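Local coordinates for UDP-N-acetylglucosamine 2-epimerase (Listeria monocytogenes, PDB 3OT5), which probably catalyses the reversible epimerisation at C2 of the sugar that interconverts UDP-N-acetylglucosamine and UDP-N-acetylmannosamine, at residues A[148-153]-A[158-163]; A[130-135]-A[167-172]; A[175-180]-A[332-337]. One frame throughout, in Å; residues are numbered along the deposited sequence.

Interactions 1 and 2 both use helix 159-169 of the domain built on the seven-stranded parallel sheet. Interaction 1 ties its first turn to the preceding loop. Interaction 2 packs its last residue against helix 125-136. Their centres lie about 15 Å apart. Interaction 3 reaches from the same domain to the one with the six-stranded sheet. Its centre is about 16 Å from that of interaction 1 and about 24 Å from that of interaction 2. Interactions 1 and 3 touch where Leu148 CD2 lies 4.1 Å from Pro176 CG. In relatives the active site lies in the cleft between the two domains, and interaction 3 is a contact between those domains.

Interaction 1: residues A[148-153]-A[158-163]; sequences LRTWNK and PEEMNR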
ATOM      1  N   LEU A 148      11.841   0.765  -5.585  1.00 39.78           N
ATOM      2  CA  LEU A 148      11.587   2.141  -5.131  1.00 40.19           C
ATOM      3  C   LEU A 148      12.919   2.672  -4.584  1.00 39.60           C
ATOM      4  O   LEU A 148      13.704   1.917  -3.990  1.00 38.15           O
ATOM      5  CB  LEU A 148      10.477   2.215  -4.074  1.00 40.98           C
ATOM      6  CG  LEU A 148       9.093   1.740  -4.526  1.00 43.91           C
ATOM      7  CD1 LEU A 148       8.141   1.722  -3.352  1.00 40.70           C
ATOM      8  CD2 LEU A 148       8.560   2.630  -5.686  1.00 46.63           C
ATOM      9  N   ARG A 149      13.197   3.945  -4.825  1.00 38.38           N
ATOM     10  CA  ARG A 149      14.433   4.537  -4.380  1.00 39.92           C
ATOM     11  C   ARG A 149      14.311   6.019  -4.070  1.00 41.82           C
ATOM     12  O   ARG A 149      13.625   6.756  -4.762  1.00 42.31           O
ATOM     13  CB  ARG A 149      15.513   4.449  -5.484  1.00 39.64           C
ATOM     14  CG  ARG A 149      15.961   3.102  -5.962  1.00 38.08           C
ATOM     15  CD  ARG A 149      16.837   2.364  -4.980  1.00 39.44           C
ATOM     16  NE  ARG A 149      17.309   1.100  -5.550  1.00 38.55           N
ATOM     17  CZ  ARG A 149      16.688  -0.072  -5.421  1.00 38.30           C
ATOM     18  NH1 ARG A 149      15.556  -0.180  -4.731  1.00 39.71           N
ATOM     19  NH2 ARG A 149      17.199  -1.150  -5.991  1.00 40.78           N
ATOM     20  N   THR A 150      15.005   6.428  -3.016  1.00 43.35           N
ATOM     21  CA  THR A 150      15.146   7.825  -2.660  1.00 44.84           C
ATOM     22  C   THR A 150      16.633   8.111  -2.895  1.00 45.58           C
ATOM     23  O   THR A 150      17.055   9.245  -2.890  1.00 48.01           O
ATOM     24  CB  THR A 150      14.836   8.098  -1.199  1.00 44.43           C
ATOM     25  OG1 THR A 150      15.761   7.362  -0.380  1.00 43.49           O
ATOM     26  CG2 THR A 150      13.384   7.698  -0.866  1.00 43.49           C
ATOM     27  N   TRP A 151      17.427   7.055  -3.082  1.00 45.57           N
ATOM     28  CA  TRP A 151      18.876   7.166  -3.289  1.00 47.85           C
ATOM     29  C   TRP A 151      19.595   7.765  -2.059  1.00 48.97           C
ATOM     30  O   TRP A 151      20.780   8.124  -2.127  1.00 50.51           O
ATOM     31  CB  TRP A 151      19.203   7.984  -4.546  1.00 50.34           C
ATOM     32  CG  TRP A 151      18.452   7.538  -5.787  1.00 52.44           C
ATOM     33  CD1 TRP A 151      17.419   8.196  -6.409  1.00 55.32           C
ATOM     34  CD2 TRP A 151      18.656   6.334  -6.521  1.00 53.24           C
ATOM     35  NE1 TRP A 151      16.992   7.481  -7.499  1.00 55.13           N
ATOM     36  CE2 TRP A 151      17.732   6.333  -7.590  1.00 54.84           C
ATOM     37  CE3 TRP A 151      19.538   5.259  -6.390  1.00 54.01           C
ATOM     38  CZ2 TRP A 151      17.666   5.295  -8.520  1.00 54.98           C
ATOM     39  CZ3 TRP A 151      19.469   4.228  -7.312  1.00 53.39           C
ATOM     40  CH2 TRP A 151      18.542   4.255  -8.364  1.00 54.18           C
ATOM     41  N   ASN A 152      18.868   7.891  -0.951  1.00 47.92           N
ATOM     42  CA  ASN A 152      19.429   8.387   0.285  1.00 47.96           C
ATOM     43  C   ASN A 152      19.491   7.221   1.276  1.00 45.85           C
ATOM     44  O   ASN A 152      18.490   6.831   1.863  1.00 42.85           O
ATOM     45  CB  ASN A 152      18.605   9.545   0.837  1.00 49.10           C
ATOM     46  CG  ASN A 152      19.215  10.129   2.087  1.00 50.48           C
ATOM     47  OD1 ASN A 152      19.834   9.416   2.888  1.00 48.88           O
ATOM     48  ND2 ASN A 152      19.035  11.417   2.277  1.00 51.59           N
ATOM     49  N   LYS A 153      20.682   6.668   1.460  1.00 46.72           N
ATOM     50  CA  LYS A 153      20.849   5.508   2.336  1.00 45.64           C
ATOM     51  C   LYS A 153      20.277   5.653   3.753  1.00 44.42           C
ATOM     52  O   LYS A 153      19.977   4.644   4.382  1.00 42.44           O
ATOM     53  CB  LYS A 153      22.318   5.065   2.363  1.00 46.45           C
ATOM     54  CG  LYS A 153      23.295   6.103   2.843  1.00 52.14           C
ATOM     55  CD  LYS A 153      24.742   5.597   2.752  1.00 56.81           C
ATOM     56  CE  LYS A 153      24.972   4.354   3.629  1.00 59.30           C
ATOM     57  NZ  LYS A 153      26.384   3.888   3.623  1.00 63.42           N
ATOM     58  N   PRO A 158      15.710   1.822   7.934  1.00 39.36           N
ATOM     59  CA  PRO A 158      16.660   1.247   7.007  1.00 38.18           C
ATOM     60  C   PRO A 158      16.032   0.797   5.702  1.00 37.77           C
ATOM     61  O   PRO A 158      16.674   0.051   4.934  1.00 37.09           O
ATOM     62  CB  PRO A 158      17.167   0.022   7.767  1.00 38.32           C
ATOM     63  CG  PRO A 158      15.980  -0.428   8.560  1.00 40.01           C
ATOM     64  CD  PRO A 158      15.185   0.816   8.877  1.00 39.41           C
ATOM     65  N   GLU A 159      14.823   1.278   5.423  1.00 37.26           N
ATOM     66  CA  GLU A 159      14.087   0.858   4.245  1.00 37.07           C
ATOM     67  C   GLU A 159      14.755   1.103   2.893  1.00 36.01           C
ATOM     68  O   GLU A 159      14.651   0.259   2.010  1.00 37.10           O
ATOM     69  CB  GLU A 159      12.662   1.428   4.242  1.00 39.69           C
ATOM     70  CG  GLU A 159      11.719   0.867   5.314  1.00 43.38           C
ATOM     71  CD  GLU A 159      11.941   1.443   6.724  1.00 50.59           C
ATOM     72  OE1 GLU A 159      12.633   2.477   6.872  1.00 47.42           O
ATOM     73  OE2 GLU A 159      11.392   0.863   7.687  1.00 56.92           O
ATOM     74  N   GLU A 160      15.399   2.242   2.693  1.00 37.28           N
ATOM     75  CA  GLU A 160      16.074   2.473   1.407  1.00 38.64           C
ATOM     76  C   GLU A 160      17.169   1.415   1.215  1.00 38.43           C
ATOM     77  O   GLU A 160      17.281   0.793   0.149  1.00 37.75           O
ATOM     78  CB  GLU A 160      16.688   3.863   1.335  1.00 38.71           C
ATOM     79  CG  GLU A 160      17.505   4.160   0.071  1.00 41.24           C
ATOM     80  CD  GLU A 160      16.692   4.215  -1.218  1.00 43.12           C
ATOM     81  OE1 GLU A 160      15.447   4.134  -1.192  1.00 40.94           O
ATOM     82  OE2 GLU A 160      17.318   4.372  -2.277  1.00 48.67           O
ATOM     83  N   MET A 161      17.971   1.207   2.247  1.00 37.35           N
ATOM     84  CA  MET A 161      19.045   0.222   2.149  1.00 37.47           C
ATOM     85  C   MET A 161      18.456  -1.168   2.022  1.00 34.86           C
ATOM     86  O   MET A 161      18.974  -1.984   1.275  1.00 36.15           O
ATOM     87  CB  MET A 161      19.996   0.281   3.339  1.00 37.87           C
ATOM     88  CG  MET A 161      21.216  -0.637   3.158  1.00 39.49           C
ATOM     89  SD  MET A 161      22.211  -0.131   1.714  1.00 48.23           S
ATOM     90  CE  MET A 161      22.864   1.432   2.266  1.00 38.57           C
ATOM     91  N   ASN A 162      17.370  -1.445   2.737  1.00 35.27           N
ATOM     92  CA  ASN A 162      16.737  -2.746   2.628  1.00 34.35           C
ATOM     93  C   ASN A 162      16.398  -3.060   1.187  1.00 34.57           C
ATOM     94  O   ASN A 162      16.815  -4.084   0.658  1.00 34.15           O
ATOM     95  CB  ASN A 162      15.491  -2.855   3.503  1.00 35.17           C
ATOM     96  CG  ASN A 162      15.829  -3.051   4.968  1.00 37.40           C
ATOM     97  OD1 ASN A 162      16.938  -3.448   5.276  1.00 31.86           O
ATOM     98  ND2 ASN A 162      14.876  -2.759   5.878  1.00 33.16           N
ATOM     99  N   ARG A 163      15.689  -2.156   0.534  1.00 33.72           N
ATOM    100  CA  ARG A 163      15.276  -2.411  -0.841  1.00 33.91           C
ATOM    101  C   ARG A 163      16.439  -2.436  -1.823  1.00 34.80           C
ATOM    102  O   ARG A 163      16.344  -3.078  -2.888  1.00 31.26           O
ATOM    103  CB  ARG A 163      14.175  -1.442  -1.258  1.00 33.85           C
ATOM    104  CG  ARG A 163      14.528   0.012  -1.217  1.00 37.24           C
ATOM    105  CD  ARG A 163      13.249   0.798  -1.074  1.00 39.65           C
ATOM    106  NE  ARG A 163      13.468   2.219  -0.883  1.00 42.84           N
ATOM    107  CZ  ARG A 163      12.518   3.057  -0.485  1.00 44.77           C
ATOM    108  NH1 ARG A 163      11.302   2.595  -0.201  1.00 43.92           N
ATOM    109  NH2 ARG A 163      12.785   4.347  -0.343  1.00 45.38           N
TER
HETATM  110  O   HOH W   1      14.869  -2.942  -5.091  1.00 34.42           O
HETATM  111  O   HOH W   2      18.073   2.872   4.526  1.00 40.52           O
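The Glu160 carboxylate receives two successive backbone amides of the loop. Thr150 N bonds OE1 at 3.0 Å and Trp151 N bonds OE2 at 2.8 Å. Both come from above the carboxylate plane, the second by 66°. Arg163, one turn on, grips OE1 side-on in its guanidinium plane, with NE at 2.8 Å and NH2 also at 2.8 Å. OE1 thus takes three donors, and Arg163 NH1 has a second carboxylate in Asp123. The grip holds the Glu160 group firmly. Gln164 also donates to OE2. The bend at chi2 (67°) turns the Glu160 carboxylate towards the loop.

This is the first turn of helix 159-169 in a Rossmann-like domain, entered through cis-Pro158 at the N-cap. The loop has its own ST turn, in which Thr150 OG1 accepts from Asn152 N; this hydroxyl also bonds Ser155 O.

Arg149 and Arg163 run past each other with guanidinium planes 16° apart. Water 1 joins Arg149 NH1 to Arg163 O, and Glu187 pairs with Arg149 NE. Water 2 links Lys153 O to Met161 N. Outermost, Met161 CE lies 3.7 Å from Lys153 CB, and the Trp151 ring carries Arg149 CB over one face.

Interaction 2: residues A[130-135]-A[167-172]; sequences AGLATF and GVMADI
The flat peptide between Gly131 and Leu132 presents one face to the tip of Met169. The methyl CE sits almost straight above the nitrogen, 3.7 Å from Leu132 N. SD stands over the next atom of the chain, 3.5 Å from Leu132 CA. The SD-CE bond therefore lies over the N-CA bond and runs roughly along it. Gly131 O accepts from Phe135 N in the regular helical pattern. Ala130 O takes Thr134 N and Thr134 OG1 from opposite faces of its plane, the hydroxyl at 2.7 Å. That second bond turns the Thr134 hydroxyl back onto its own helix.

Gly131 has no side chain between its backbone and the methyl, so CE can come within 4.0 Å of Gly131 C. Leu132 also reaches the sulfur with its side chain: Leu132 CD1 lies 3.8 Å from Met169 SD. The Met169 chain runs extended through chi2 and then bends at chi3 (-64°), which lays CE down on the helix.

Met169 is the final residue of helix 159-169, and Leu132 lies in helix 125-136. The two helices belong to consecutive beta-alpha-beta crossovers of the Rossmann-like domain, which share strand 140-144. Met169 also touches Leu141 of that strand. Leu132 reaches Met103 of helix 95-113 as well.

The contact is small, burying 150 Å² in all. It rests on dispersion between a polarisable thioether and a helix backbone whose carbonyls at Ala130 and Gly131 are already engaged. Such contact depends on close fit and not on direction.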
ATOM      1  N   ALA A 130      15.167 -12.297   5.046  1.00 34.69           N
ATOM      2  CA  ALA A 130      14.646 -13.508   4.442  1.00 34.34           C
ATOM      3  C   ALA A 130      15.267 -13.656   3.057  1.00 33.87           C
ATOM      4  O   ALA A 130      15.531 -14.770   2.590  1.00 36.88           O
ATOM      5  CB  ALA A 130      13.124 -13.438   4.373  1.00 31.22           C
ATOM      6  N   GLY A 131      15.509 -12.527   2.400  1.00 32.87           N
ATOM      7  CA  GLY A 131      16.114 -12.530   1.089  1.00 33.30           C
ATOM      8  C   GLY A 131      17.510 -13.086   1.165  1.00 34.39           C
ATOM      9  O   GLY A 131      17.912 -13.934   0.363  1.00 36.92           O
ATOM     10  N   LEU A 132      18.247 -12.616   2.151  1.00 34.13           N
ATOM     11  CA  LEU A 132      19.596 -13.065   2.365  1.00 35.79           C
ATOM     12  C   LEU A 132      19.627 -14.565   2.698  1.00 36.33           C
ATOM     13  O   LEU A 132      20.498 -15.298   2.205  1.00 38.02           O
ATOM     14  CB  LEU A 132      20.221 -12.248   3.483  1.00 36.15           C
ATOM     15  CG  LEU A 132      21.684 -12.536   3.806  1.00 38.02           C
ATOM     16  CD1 LEU A 132      22.586 -12.300   2.597  1.00 38.84           C
ATOM     17  CD2 LEU A 132      22.083 -11.660   4.958  1.00 32.70           C
ATOM     18  N   ALA A 133      18.695 -15.030   3.528  1.00 35.74           N
ATOM     19  CA  ALA A 133      18.667 -16.474   3.853  1.00 37.19           C
ATOM     20  C   ALA A 133      18.345 -17.254   2.571  1.00 35.95           C
ATOM     21  O   ALA A 133      18.834 -18.345   2.373  1.00 37.71           O
ATOM     22  CB  ALA A 133      17.657 -16.784   4.954  1.00 36.95           C
ATOM     23  N   THR A 134      17.524 -16.664   1.708  1.00 36.16           N
ATOM     24  CA  THR A 134      17.149 -17.257   0.428  1.00 36.42           C
ATOM     25  C   THR A 134      18.413 -17.410  -0.449  1.00 37.14           C
ATOM     26  O   THR A 134      18.645 -18.465  -1.069  1.00 38.08           O
ATOM     27  CB  THR A 134      16.045 -16.400  -0.268  1.00 36.30           C
ATOM     28  OG1 THR A 134      14.851 -16.438   0.528  1.00 34.11           O
ATOM     29  CG2 THR A 134      15.725 -16.899  -1.657  1.00 33.37           C
ATOM     30  N   PHE A 135      19.250 -16.377  -0.462  1.00 35.84           N
ATOM     31  CA  PHE A 135      20.491 -16.425  -1.220  1.00 34.28           C
ATOM     32  C   PHE A 135      21.436 -17.460  -0.617  1.00 36.46           C
ATOM     33  O   PHE A 135      22.060 -18.252  -1.341  1.00 36.20           O
ATOM     34  CB  PHE A 135      21.181 -15.075  -1.244  1.00 34.43           C
ATOM     35  CG  PHE A 135      22.590 -15.145  -1.748  1.00 35.53           C
ATOM     36  CD1 PHE A 135      22.845 -15.380  -3.080  1.00 38.32           C
ATOM     37  CD2 PHE A 135      23.656 -14.972  -0.890  1.00 36.21           C
ATOM     38  CE1 PHE A 135      24.134 -15.464  -3.539  1.00 40.05           C
ATOM     39  CE2 PHE A 135      24.956 -15.057  -1.348  1.00 37.81           C
ATOM     40  CZ  PHE A 135      25.194 -15.304  -2.664  1.00 38.49           C
ATOM     41  N   GLY A 167      17.408  -5.750  -3.629  1.00 38.02           N
ATOM     42  CA  GLY A 167      17.551  -5.576  -5.064  1.00 38.20           C
ATOM     43  C   GLY A 167      18.770  -6.267  -5.665  1.00 38.57           C
ATOM     44  O   GLY A 167      18.714  -6.743  -6.792  1.00 40.39           O
ATOM     45  N   VAL A 168      19.881  -6.340  -4.947  1.00 38.38           N
ATOM     46  CA  VAL A 168      21.044  -6.998  -5.528  1.00 39.62           C
ATOM     47  C   VAL A 168      20.879  -8.513  -5.436  1.00 39.26           C
ATOM     48  O   VAL A 168      21.293  -9.245  -6.341  1.00 39.93           O
ATOM     49  CB  VAL A 168      22.390  -6.560  -4.884  1.00 41.22           C
ATOM     50  CG1 VAL A 168      22.510  -5.047  -4.906  1.00 40.35           C
ATOM     51  CG2 VAL A 168      22.511  -7.076  -3.473  1.00 42.66           C
ATOM     52  N   MET A 169      20.237  -8.981  -4.364  1.00 36.64           N
ATOM     53  CA  MET A 169      20.048 -10.409  -4.158  1.00 36.61           C
ATOM     54  C   MET A 169      18.941 -10.994  -5.014  1.00 37.05           C
ATOM     55  O   MET A 169      18.994 -12.158  -5.377  1.00 37.02           O
ATOM     56  CB  MET A 169      19.747 -10.697  -2.691  1.00 36.55           C
ATOM     57  CG  MET A 169      20.872 -10.303  -1.771  1.00 40.53           C
ATOM     58  SD  MET A 169      20.472 -10.643  -0.059  1.00 43.34           S
ATOM     59  CE  MET A 169      19.095  -9.541   0.225  1.00 41.11           C
ATOM     60  N   ALA A 170      17.939 -10.187  -5.336  1.00 36.12           N
ATOM     61  CA  ALA A 170      16.813 -10.666  -6.129  1.00 35.69           C
ATOM     62  C   ALA A 170      17.197 -11.183  -7.514  1.00 37.23           C
ATOM     63  O   ALA A 170      18.075 -10.642  -8.201  1.00 35.20           O
ATOM     64  CB  ALA A 170      15.760  -9.558  -6.266  1.00 34.38           C
ATOM     65  N   ASP A 171      16.498 -12.239  -7.914  1.00 37.51           N
ATOM     66  CA  ASP A 171      16.662 -12.840  -9.218  1.00 38.64           C
ATOM     67  C   ASP A 171      15.570 -12.326 -10.134  1.00 37.26           C
ATOM     68  O   ASP A 171      15.742 -12.285 -11.324  1.00 37.66           O
ATOM     69  CB  ASP A 171      16.551 -14.344  -9.093  1.00 39.96           C
ATOM     70  CG  ASP A 171      17.648 -14.916  -8.262  1.00 41.38           C
ATOM     71  OD1 ASP A 171      18.822 -14.718  -8.635  1.00 48.62           O
ATOM     72  OD2 ASP A 171      17.342 -15.582  -7.265  1.00 43.51           O
ATOM     73  N   ILE A 172      14.443 -11.928  -9.559  1.00 37.34           N
ATOM     74  CA  ILE A 172      13.332 -11.421 -10.341  1.00 37.98           C
ATOM     75  C   ILE A 172      12.675 -10.281  -9.555  1.00 37.80           C
ATOM     76  O   ILE A 172      12.468 -10.361  -8.338  1.00 35.19           O
ATOM     77  CB  ILE A 172      12.390 -12.586 -10.776  1.00 39.49           C
ATOM     78  CG1 ILE A 172      11.252 -12.090 -11.660  1.00 40.89           C
ATOM     79  CG2 ILE A 172      11.863 -13.338  -9.574  1.00 39.01           C
ATOM     80  CD1 ILE A 172      10.502 -13.245 -12.344  1.00 45.86           C
TER

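Interaction 3: residues A[175-180]-A[332-337]; sequences SPTKQA and RPEGIE
Glu334 reaches across to Thr177 and Gln179 with a single oxygen. Its CB points towards segment 175-180, and CG stands anti to the carbonyl carbon (chi1 -60°). The chain then bends at chi2 (77°), which brings the carboxylate alongside the first turn of the facing helix. At the tip the two oxygens part company. OE2 lies 3.3 Å from Gln179 CB, with Gln179 CG further along at 4.0 Å. It also stands 3.8 Å from Thr177 OG1, a distance too long for a hydrogen bond. OE1 turns to Tyr375 instead and is hydrogen-bonded to its hydroxyl. That hydroxyl also accepts from Gly335 N, so Tyr375 ties the carboxylate to the backbone of its own helix. Tyr375 touches Thr177 as well, and Pro374 packs on Glu334.

The Thr177 hydroxyl has work to do within its own segment. Thr177 is the N-cap of helix 178-186, and its OG1 accepts from Ala180 N at 3.2 Å with an N-H...O angle of 164°. The Thr177 and Glu334 side chains cross at about a right angle.

The two helices belong to different domains. Helix 178-186 follows strand 172-175 of the seven-stranded sheet, and helix 333-338 precedes strand 341-343 of the six-stranded one. The contact is therefore a narrow interdomain touch, burying 109 Å².

A carboxylate oxygen beside the first turn of a helix probably gains some electrostatic support from the helix dipole. Across the two segments, however, OE2 meets mainly aliphatic carbon of Gln179, without a directional bond, while OE1 has its hydrogen bond from Tyr375.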
ATOM      1  N   SER A 175       8.325  -4.720 -10.207  1.00 40.66           N
ATOM      2  CA  SER A 175       8.246  -3.297  -9.926  1.00 40.41           C
ATOM      3  C   SER A 175       6.812  -2.816  -9.990  1.00 39.94           C
ATOM      4  O   SER A 175       6.025  -3.310 -10.788  1.00 40.52           O
ATOM      5  CB  SER A 175       9.093  -2.508 -10.924  1.00 41.71           C
ATOM      6  OG  SER A 175      10.460  -2.869 -10.816  1.00 41.80           O
ATOM      7  N   PRO A 176       6.463  -1.863  -9.133  1.00 37.84           N
ATOM      8  CA  PRO A 176       5.108  -1.388  -9.181  1.00 39.62           C
ATOM      9  C   PRO A 176       4.922  -0.370 -10.292  1.00 41.14           C
ATOM     10  O   PRO A 176       3.812  -0.216 -10.787  1.00 43.36           O
ATOM     11  CB  PRO A 176       4.926  -0.729  -7.815  1.00 37.68           C
ATOM     12  CG  PRO A 176       6.266  -0.207  -7.496  1.00 36.04           C
ATOM     13  CD  PRO A 176       7.233  -1.221  -8.054  1.00 37.72           C
ATOM     14  N   THR A 177       6.000   0.286 -10.705  1.00 41.19           N
ATOM     15  CA  THR A 177       5.906   1.313 -11.734  1.00 43.39           C
ATOM     16  C   THR A 177       7.072   1.299 -12.703  1.00 44.72           C
ATOM     17  O   THR A 177       8.096   0.635 -12.476  1.00 42.40           O
ATOM     18  CB  THR A 177       5.888   2.716 -11.099  1.00 43.66           C
ATOM     19  OG1 THR A 177       7.112   2.929 -10.383  1.00 46.67           O
ATOM     20  CG2 THR A 177       4.710   2.865 -10.137  1.00 44.91           C
ATOM     21  N   LYS A 178       6.903   2.057 -13.784  1.00 47.14           N
ATOM     22  CA  LYS A 178       7.920   2.172 -14.800  1.00 49.18           C
ATOM     23  C   LYS A 178       9.170   2.765 -14.148  1.00 47.72           C
ATOM     24  O   LYS A 178      10.290   2.311 -14.420  1.00 46.43           O
ATOM     25  CB  LYS A 178       7.434   3.044 -15.966  1.00 51.77           C
ATOM     26  CG  LYS A 178       8.420   3.107 -17.142  1.00 57.32           C
ATOM     27  CD  LYS A 178       7.909   3.990 -18.282  1.00 63.54           C
ATOM     28  CE  LYS A 178       8.919   4.062 -19.439  1.00 68.47           C
ATOM     29  NZ  LYS A 178       8.432   4.898 -20.601  1.00 71.06           N
ATOM     30  N   GLN A 179       8.957   3.755 -13.271  1.00 45.73           N
ATOM     31  CA  GLN A 179      10.039   4.434 -12.550  1.00 44.44           C
ATOM     32  C   GLN A 179      10.877   3.467 -11.751  1.00 41.12           C
ATOM     33  O   GLN A 179      12.088   3.525 -11.792  1.00 42.02           O
ATOM     34  CB  GLN A 179       9.463   5.472 -11.588  1.00 44.64           C
ATOM     35  CG  GLN A 179      10.501   6.277 -10.772  1.00 46.99           C
ATOM     36  CD  GLN A 179      11.457   7.083 -11.642  1.00 53.74           C
ATOM     37  OE1 GLN A 179      12.377   6.537 -12.255  1.00 55.65           O
ATOM     38  NE2 GLN A 179      11.281   8.403 -11.642  1.00 56.60           N
ATOM     39  N   ALA A 180      10.224   2.597 -10.993  1.00 39.95           N
ATOM     40  CA  ALA A 180      10.933   1.608 -10.184  1.00 38.18           C
ATOM     41  C   ALA A 180      11.775   0.695 -11.075  1.00 39.10           C
ATOM     42  O   ALA A 180      12.861   0.252 -10.678  1.00 38.91           O
ATOM     43  CB  ALA A 180       9.946   0.786  -9.357  1.00 35.49           C
ATOM     44  N   ARG A 332       5.238  10.089  -5.046  1.00 61.25           N
ATOM     45  CA  ARG A 332       4.263   9.630  -6.053  1.00 59.94           C
ATOM     46  C   ARG A 332       4.051  10.623  -7.200  1.00 59.91           C
ATOM     47  O   ARG A 332       2.950  11.163  -7.352  1.00 59.79           O
ATOM     48  CB  ARG A 332       2.871   9.348  -5.425  1.00 58.57           C
ATOM     49  CG  ARG A 332       2.634   7.965  -4.799  1.00 59.16           C
ATOM     50  CD  ARG A 332       3.337   7.718  -3.499  1.00 62.37           C
ATOM     51  NE  ARG A 332       3.093   6.353  -3.026  1.00 61.59           N
ATOM     52  CZ  ARG A 332       3.607   5.848  -1.909  1.00 65.94           C
ATOM     53  NH1 ARG A 332       4.388   6.597  -1.129  1.00 65.69           N
ATOM     54  NH2 ARG A 332       3.334   4.594  -1.561  1.00 67.66           N
ATOM     55  N   PRO A 333       5.081  10.874  -8.020  1.00 61.12           N
ATOM     56  CA  PRO A 333       4.811  11.818  -9.107  1.00 61.76           C
ATOM     57  C   PRO A 333       3.878  11.244 -10.189  1.00 60.66           C
ATOM     58  O   PRO A 333       3.171  12.013 -10.853  1.00 60.41           O
ATOM     59  CB  PRO A 333       6.199  12.104  -9.677  1.00 64.97           C
ATOM     60  CG  PRO A 333       7.017  10.905  -9.310  1.00 64.96           C
ATOM     61  CD  PRO A 333       6.494  10.460  -7.986  1.00 62.14           C
ATOM     62  N   GLU A 334       3.863   9.918 -10.353  1.00 58.89           N
ATOM     63  CA  GLU A 334       3.008   9.276 -11.367  1.00 58.56           C
ATOM     64  C   GLU A 334       1.543   9.688 -11.188  1.00 57.16           C
ATOM     65  O   GLU A 334       0.878  10.141 -12.141  1.00 57.37           O
ATOM     66  CB  GLU A 334       3.096   7.741 -11.330  1.00 58.50           C
ATOM     67  CG  GLU A 334       4.484   7.102 -11.582  1.00 58.17           C
ATOM     68  CD  GLU A 334       5.440   7.165 -10.391  1.00 54.01           C
ATOM     69  OE1 GLU A 334       5.064   7.669  -9.313  1.00 53.94           O
ATOM     70  OE2 GLU A 334       6.577   6.691 -10.538  1.00 59.90           O
ATOM     71  N   GLY A 335       1.048   9.534  -9.964  1.00 53.93           N
ATOM     72  CA  GLY A 335      -0.328   9.895  -9.643  1.00 52.01           C
ATOM     73  C   GLY A 335      -0.661  11.314 -10.052  1.00 52.77           C
ATOM     74  O   GLY A 335      -1.761  11.591 -10.547  1.00 52.80           O
ATOM     75  N   ILE A 336       0.285  12.219  -9.836  1.00 53.18           N
ATOM     76  CA  ILE A 336       0.086  13.625 -10.188  1.00 54.92           C
ATOM     77  C   ILE A 336       0.016  13.799 -11.697  1.00 57.56           C
ATOM     78  O   ILE A 336      -0.881  14.467 -12.209  1.00 58.03           O
ATOM     79  CB  ILE A 336       1.198  14.517  -9.606  1.00 56.43           C
ATOM     80  CG1 ILE A 336       1.134  14.489  -8.073  1.00 54.54           C
ATOM     81  CG2 ILE A 336       1.043  15.966 -10.102  1.00 57.51           C
ATOM     82  CD1 ILE A 336       2.191  15.329  -7.403  1.00 56.77           C
ATOM     83  N   GLU A 337       0.957  13.179 -12.401  1.00 59.86           N
ATOM     84  CA  GLU A 337       1.016  13.247 -13.854  1.00 63.63           C
ATOM     85  C   GLU A 337      -0.202  12.570 -14.495  1.00 63.14           C
ATOM     86  O   GLU A 337      -0.689  13.017 -15.535  1.00 64.48           O
ATOM     87  CB  GLU A 337       2.329  12.627 -14.350  1.00 65.42           C
ATOM     88  CG  GLU A 337       3.564  13.413 -13.902  1.00 70.07           C
ATOM     89  CD  GLU A 337       4.884  12.740 -14.245  1.00 75.81           C
ATOM     90  OE1 GLU A 337       4.905  11.510 -14.479  1.00 79.75           O
ATOM     91  OE2 GLU A 337       5.916  13.445 -14.249  1.00 80.59           O
TER